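Long-range contact in peridinin-chlorophyll A protein (Amphidinium carterae, PDB 2C9E), which probably serves as a water-soluble light-harvesting antenna, binding peridinin and chlorophyll a to capture blue-green light: residues G24-A34 against S204-P215. Residues are numbered along the deposited sequence; the frame is centred on the assembly and turned at random.
Sequences GGSSAIAKYIA and SKYIETASAKNP. With PID (peridinin), chain D.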
loop_
_atom_site.group_PDB
_atom_site.type_symbol
_atom_site.label_atom_id
_atom_site.label_comp_id
_atom_site.label_asym_id
_atom_site.label_seq_id
_atom_site.Cartn_x
_atom_site.Cartn_y
_atom_site.Cartn_z
ATOM N N GLY A 24 -3.267 9.331 13.689
ATOM C CA GLY A 24 -3.562 10.319 12.690
ATOM C C GLY A 24 -2.572 11.447 12.439
ATOM O O GLY A 24 -2.721 12.140 11.431
ATOM N N GLY A 25 -1.579 11.624 13.305
ATOM C CA GLY A 25 -0.665 12.736 13.126
ATOM C C GLY A 25 0.610 12.442 12.355
ATOM O O GLY A 25 0.749 11.371 11.710
ATOM N N SER A 26 1.544 13.403 12.395
ATOM C CA SER A 26 2.807 13.199 11.694
ATOM C C SER A 26 3.709 12.488 12.651
ATOM O O SER A 26 4.612 13.077 13.180
ATOM C CB SER A 26 3.497 14.497 11.287
ATOM O OG SER A 26 4.662 14.181 10.459
ATOM N N SER A 27 3.459 11.218 12.875
ATOM C CA SER A 27 4.278 10.466 13.802
ATOM C C SER A 27 5.687 10.179 13.240
ATOM O O SER A 27 6.117 10.731 12.241
ATOM C CB SER A 27 3.587 9.135 14.114
ATOM O OG SER A 27 3.471 8.377 12.916
ATOM N N ALA A 28 6.407 9.322 13.921
ATOM C CA ALA A 28 7.718 8.959 13.485
ATOM C C ALA A 28 7.535 8.116 12.205
ATOM O O ALA A 28 8.417 8.082 11.336
ATOM C CB ALA A 28 8.408 8.166 14.586
ATOM N N ILE A 29 6.376 7.463 12.075
ATOM C CA ILE A 29 6.105 6.655 10.891
ATOM C C ILE A 29 5.869 7.551 9.674
ATOM O O ILE A 29 6.463 7.330 8.627
ATOM C CB ILE A 29 4.876 5.766 11.120
ATOM C CG1 ILE A 29 5.216 4.726 12.169
ATOM C CG2 ILE A 29 4.438 5.069 9.854
ATOM C CD1 ILE A 29 5.841 3.499 11.596
ATOM N N ALA A 30 5.021 8.574 9.817
ATOM C CA ALA A 30 4.720 9.478 8.703
ATOM C C ALA A 30 6.023 10.059 8.154
ATOM O O ALA A 30 6.219 10.153 6.947
ATOM C CB ALA A 30 3.770 10.616 9.172
ATOM N N LYS A 31 6.907 10.459 9.058
ATOM C CA LYS A 31 8.178 11.081 8.655
ATOM C C LYS A 31 9.138 10.043 8.118
ATOM O O LYS A 31 9.904 10.345 7.190
ATOM C CB LYS A 31 8.845 11.833 9.829
ATOM C CG LYS A 31 7.949 12.920 10.363
ATOM C CD LYS A 31 8.449 13.540 11.654
ATOM C CE LYS A 31 7.627 14.764 11.977
ATOM N NZ LYS A 31 8.368 15.552 12.979
ATOM N N TYR A 32 9.117 8.830 8.676
ATOM C CA TYR A 32 10.007 7.817 8.118
ATOM C C TYR A 32 9.614 7.476 6.662
ATOM O O TYR A 32 10.474 7.417 5.806
ATOM C CB TYR A 32 9.978 6.548 8.952
ATOM C CG TYR A 32 10.572 5.374 8.251
ATOM C CD1 TYR A 32 11.952 5.150 8.284
ATOM C CD2 TYR A 32 9.768 4.501 7.493
ATOM C CE1 TYR A 32 12.532 4.091 7.577
ATOM C CE2 TYR A 32 10.347 3.423 6.761
ATOM C CZ TYR A 32 11.729 3.221 6.811
ATOM O OH TYR A 32 12.329 2.156 6.132
ATOM N N ILE A 33 8.326 7.262 6.383
ATOM C CA ILE A 33 7.914 6.927 5.011
ATOM C C ILE A 33 8.253 8.068 4.049
ATOM O O ILE A 33 8.797 7.836 2.969
ATOM C CB ILE A 33 6.424 6.612 4.909
ATOM C CG1 ILE A 33 6.079 5.438 5.813
ATOM C CG2 ILE A 33 6.071 6.307 3.461
ATOM C CD1 ILE A 33 4.607 5.200 6.035
ATOM N N ALA A 34 7.958 9.297 4.480
ATOM C CA ALA A 34 8.240 10.503 3.722
ATOM C C ALA A 34 9.695 10.623 3.337
ATOM O O ALA A 34 9.985 11.025 2.205
ATOM C CB ALA A 34 7.863 11.704 4.516
ATOM N N SER A 204 6.358 13.198 -0.920
ATOM C CA SER A 204 6.897 13.009 0.411
ATOM C C SER A 204 6.260 13.992 1.360
ATOM O O SER A 204 5.846 13.625 2.475
ATOM C CB SER A 204 8.418 13.212 0.444
ATOM O OG SER A 204 9.036 12.105 -0.166
ATOM N N LYS A 205 6.172 15.252 0.932
ATOM C CA LYS A 205 5.592 16.210 1.840
ATOM C C LYS A 205 4.141 15.838 2.167
ATOM O O LYS A 205 3.747 15.950 3.330
ATOM C CB LYS A 205 5.730 17.644 1.306
ATOM C CG LYS A 205 5.187 18.730 2.259
ATOM C CD LYS A 205 5.494 18.522 3.779
ATOM C CE LYS A 205 6.812 19.175 4.312
ATOM N NZ LYS A 205 8.134 18.491 3.986
ATOM N N TYR A 206 3.385 15.352 1.171
ATOM C CA TYR A 206 1.987 14.942 1.378
ATOM C C TYR A 206 1.910 13.817 2.423
ATOM O O TYR A 206 1.154 13.892 3.408
ATOM C CB TYR A 206 1.385 14.468 0.051
ATOM C CG TYR A 206 -0.083 14.131 0.158
ATOM C CD1 TYR A 206 -1.037 15.132 0.215
ATOM C CD2 TYR A 206 -0.511 12.800 0.320
ATOM C CE1 TYR A 206 -2.390 14.842 0.448
ATOM C CE2 TYR A 206 -1.878 12.491 0.546
ATOM C CZ TYR A 206 -2.802 13.523 0.608
ATOM O OH TYR A 206 -4.140 13.233 0.801
ATOM N N ILE A 207 2.725 12.780 2.236
ATOM C CA ILE A 207 2.748 11.669 3.162
ATOM C C ILE A 207 3.116 12.119 4.584
ATOM O O ILE A 207 2.527 11.670 5.572
ATOM C CB ILE A 207 3.757 10.608 2.672
ATOM C CG1 ILE A 207 3.227 9.956 1.371
ATOM C CG2 ILE A 207 4.077 9.623 3.793
ATOM C CD1 ILE A 207 4.239 9.008 0.705
ATOM N N GLU A 208 4.091 13.007 4.696
ATOM C CA GLU A 208 4.523 13.511 6.001
ATOM C C GLU A 208 3.488 14.351 6.788
ATOM O O GLU A 208 3.342 14.236 8.036
ATOM C CB GLU A 208 5.751 14.394 5.812
ATOM C CG GLU A 208 6.398 14.774 7.104
ATOM C CD GLU A 208 7.388 15.924 6.987
ATOM O OE1 GLU A 208 8.076 16.084 5.938
ATOM O OE2 GLU A 208 7.490 16.662 7.980
ATOM N N THR A 209 2.753 15.183 6.061
ATOM C CA THR A 209 1.843 16.116 6.711
ATOM C C THR A 209 0.359 16.024 6.426
ATOM O O THR A 209 -0.412 16.653 7.128
ATOM C CB THR A 209 2.223 17.558 6.321
ATOM O OG1 THR A 209 2.003 17.687 4.910
ATOM C CG2 THR A 209 3.738 17.882 6.599
ATOM N N ALA A 210 -0.056 15.290 5.405
ATOM C CA ALA A 210 -1.461 15.262 5.033
ATOM C C ALA A 210 -2.424 14.837 6.116
ATOM O O ALA A 210 -3.368 15.544 6.453
ATOM C CB ALA A 210 -1.657 14.385 3.806
ATOM N N SER A 211 -2.200 13.666 6.667
ATOM C CA SER A 211 -3.099 13.168 7.687
ATOM C C SER A 211 -3.248 14.089 8.885
ATOM O O SER A 211 -4.362 14.352 9.344
ATOM C CB SER A 211 -2.625 11.792 8.171
ATOM O OG SER A 211 -3.473 11.254 9.167
ATOM N N ALA A 212 -2.131 14.567 9.413
ATOM C CA ALA A 212 -2.206 15.415 10.603
ATOM C C ALA A 212 -3.215 16.558 10.437
ATOM O O ALA A 212 -3.856 16.936 11.398
ATOM C CB ALA A 212 -0.853 15.956 10.937
ATOM N N LYS A 213 -3.382 17.063 9.209
ATOM C CA LYS A 213 -4.292 18.169 8.955
ATOM C C LYS A 213 -5.745 17.777 8.979
ATOM O O LYS A 213 -6.589 18.609 9.286
ATOM C CB LYS A 213 -4.023 18.810 7.603
ATOM C CG LYS A 213 -2.657 19.490 7.432
ATOM C CD LYS A 213 -2.663 20.188 6.077
ATOM C CE LYS A 213 -1.308 20.651 5.683
ATOM N NZ LYS A 213 -0.994 20.180 4.285
ATOM N N ASN A 214 -6.056 16.516 8.657
ATOM C CA ASN A 214 -7.453 16.087 8.636
ATOM C C ASN A 214 -7.456 14.582 8.748
ATOM O O ASN A 214 -7.726 13.877 7.778
ATOM C CB ASN A 214 -8.083 16.499 7.305
ATOM C CG ASN A 214 -9.572 16.457 7.340
ATOM O OD1 ASN A 214 -10.180 15.750 8.165
ATOM N ND2 ASN A 214 -10.190 17.200 6.431
ATOM N N PRO A 215 -7.154 14.081 9.947
ATOM C CA PRO A 215 -7.081 12.656 10.248
ATOM C C PRO A 215 -8.315 11.870 9.878
ATOM O O PRO A 215 -8.231 10.762 9.284
ATOM C CB PRO A 215 -6.793 12.626 11.762
ATOM C CG PRO A 215 -6.117 13.954 12.036
ATOM C CD PRO A 215 -6.918 14.898 11.150
HETATM C C1 PID D . 13.067 -2.144 20.705
HETATM C C2 PID D . 14.242 -2.506 21.617
HETATM C C3 PID D . 14.079 -3.955 22.082
HETATM C C4 PID D . 12.777 -4.069 22.882
HETATM C C5 PID D . 11.522 -3.865 22.026
HETATM C C6 PID D . 11.689 -2.769 20.962
HETATM C C7 PID D . 10.515 -2.092 20.614
HETATM C C8 PID D . 9.834 -2.178 19.399
HETATM C C9 PID D . 8.653 -1.495 19.090
HETATM C C10 PID D . 7.935 -0.619 19.904
HETATM C C11 PID D . 8.020 -1.554 17.915
HETATM C C12 PID D . 6.973 -0.726 17.943
HETATM C C13 PID D . 6.227 -0.380 16.812
HETATM C C14 PID D . 5.157 0.514 16.709
HETATM C C15 PID D . 4.603 0.762 15.451
HETATM C C16 PID D . 3.604 1.697 15.166
HETATM C C17 PID D . 3.200 1.906 13.846
HETATM C C18 PID D . 2.302 2.900 13.453
HETATM C C19 PID D . 1.976 3.117 12.112
HETATM C C20 PID D . 1.167 4.189 11.725
HETATM C C21 PID D . 0.806 4.537 10.422
HETATM C C22 PID D . 0.054 5.694 10.197
HETATM C C23 PID D . -0.337 6.178 9.043
HETATM C C24 PID D . -0.678 6.757 7.913
HETATM C C25 PID D . -2.020 6.489 7.211
HETATM C C26 PID D . -1.917 6.580 5.683
HETATM C C27 PID D . -1.190 7.836 5.194
HETATM C C28 PID D . 0.230 7.807 5.772
HETATM C C29 PID D . 0.246 7.828 7.306
HETATM C C30 PID D . -0.971 8.847 3.026
HETATM C C31 PID D . -1.222 8.791 1.519
HETATM C CM1 PID D . 13.174 -0.756 20.073
HETATM C CM2 PID D . 10.381 -3.531 22.991
HETATM C CM3 PID D . 11.189 -5.189 21.331
HETATM C CM4 PID D . 4.636 1.252 17.946
HETATM C CM5 PID D . 1.179 3.630 9.246
HETATM C CM6 PID D . -2.561 5.096 7.548
HETATM C CM7 PID D . -3.017 7.541 7.705
HETATM C CM8 PID D . 1.697 7.635 7.759
HETATM O O1 PID D . 12.541 -3.185 19.883
HETATM O O2 PID D . 15.172 -4.292 22.939
HETATM O O3 PID D . 8.132 -0.384 21.098
HETATM O O4 PID D . 6.882 -0.137 19.177
HETATM O O5 PID D . -0.218 9.108 7.746
HETATM O O6 PID D . -1.214 7.721 3.758
HETATM O O7 PID D . -0.629 9.908 3.548
HETATM O O HOH W 1 5.596 17.048 10.289
#
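Three serine hydroxyls join G24-A34 to S204-P215, each donating to a backbone carbonyl across the contact. S204 OG meets A34 O at 2.8 Å, in the carbonyl plane. S26 OG, anti to its own backbone N (chi1 -173°), reaches E208 O at 2.8 Å, tilted from that carbonyl plane. A water also bridges S26 OG and E208 OE2. S211 OG donates to G24 O, again from a tilted position. Helices 28-34 and 204-213 run nearly antiparallel, their axes 7.8 Å apart at closest. Alanines line the close approach: A34 CB sits 3.7 Å from E208 CB, and A30 CB lies against E208 O. I207 points CG2 at I33 CG2, 3.9 Å away, the two side chains crossing at about a right angle. The extended E208 chain also pairs with K205 through a salt bridge. I29 lies along the peridinin polyene, with CG2 3.6 Å from CM5 and CG1 against C18 and C19. A serine in place of I29 would probably leave this part of the polyene poorly packed and freer to shift. A30, Y206, I207 and S211 also touch this peridinin, so the antiparallel helix pair forms part of a peridinin pocket.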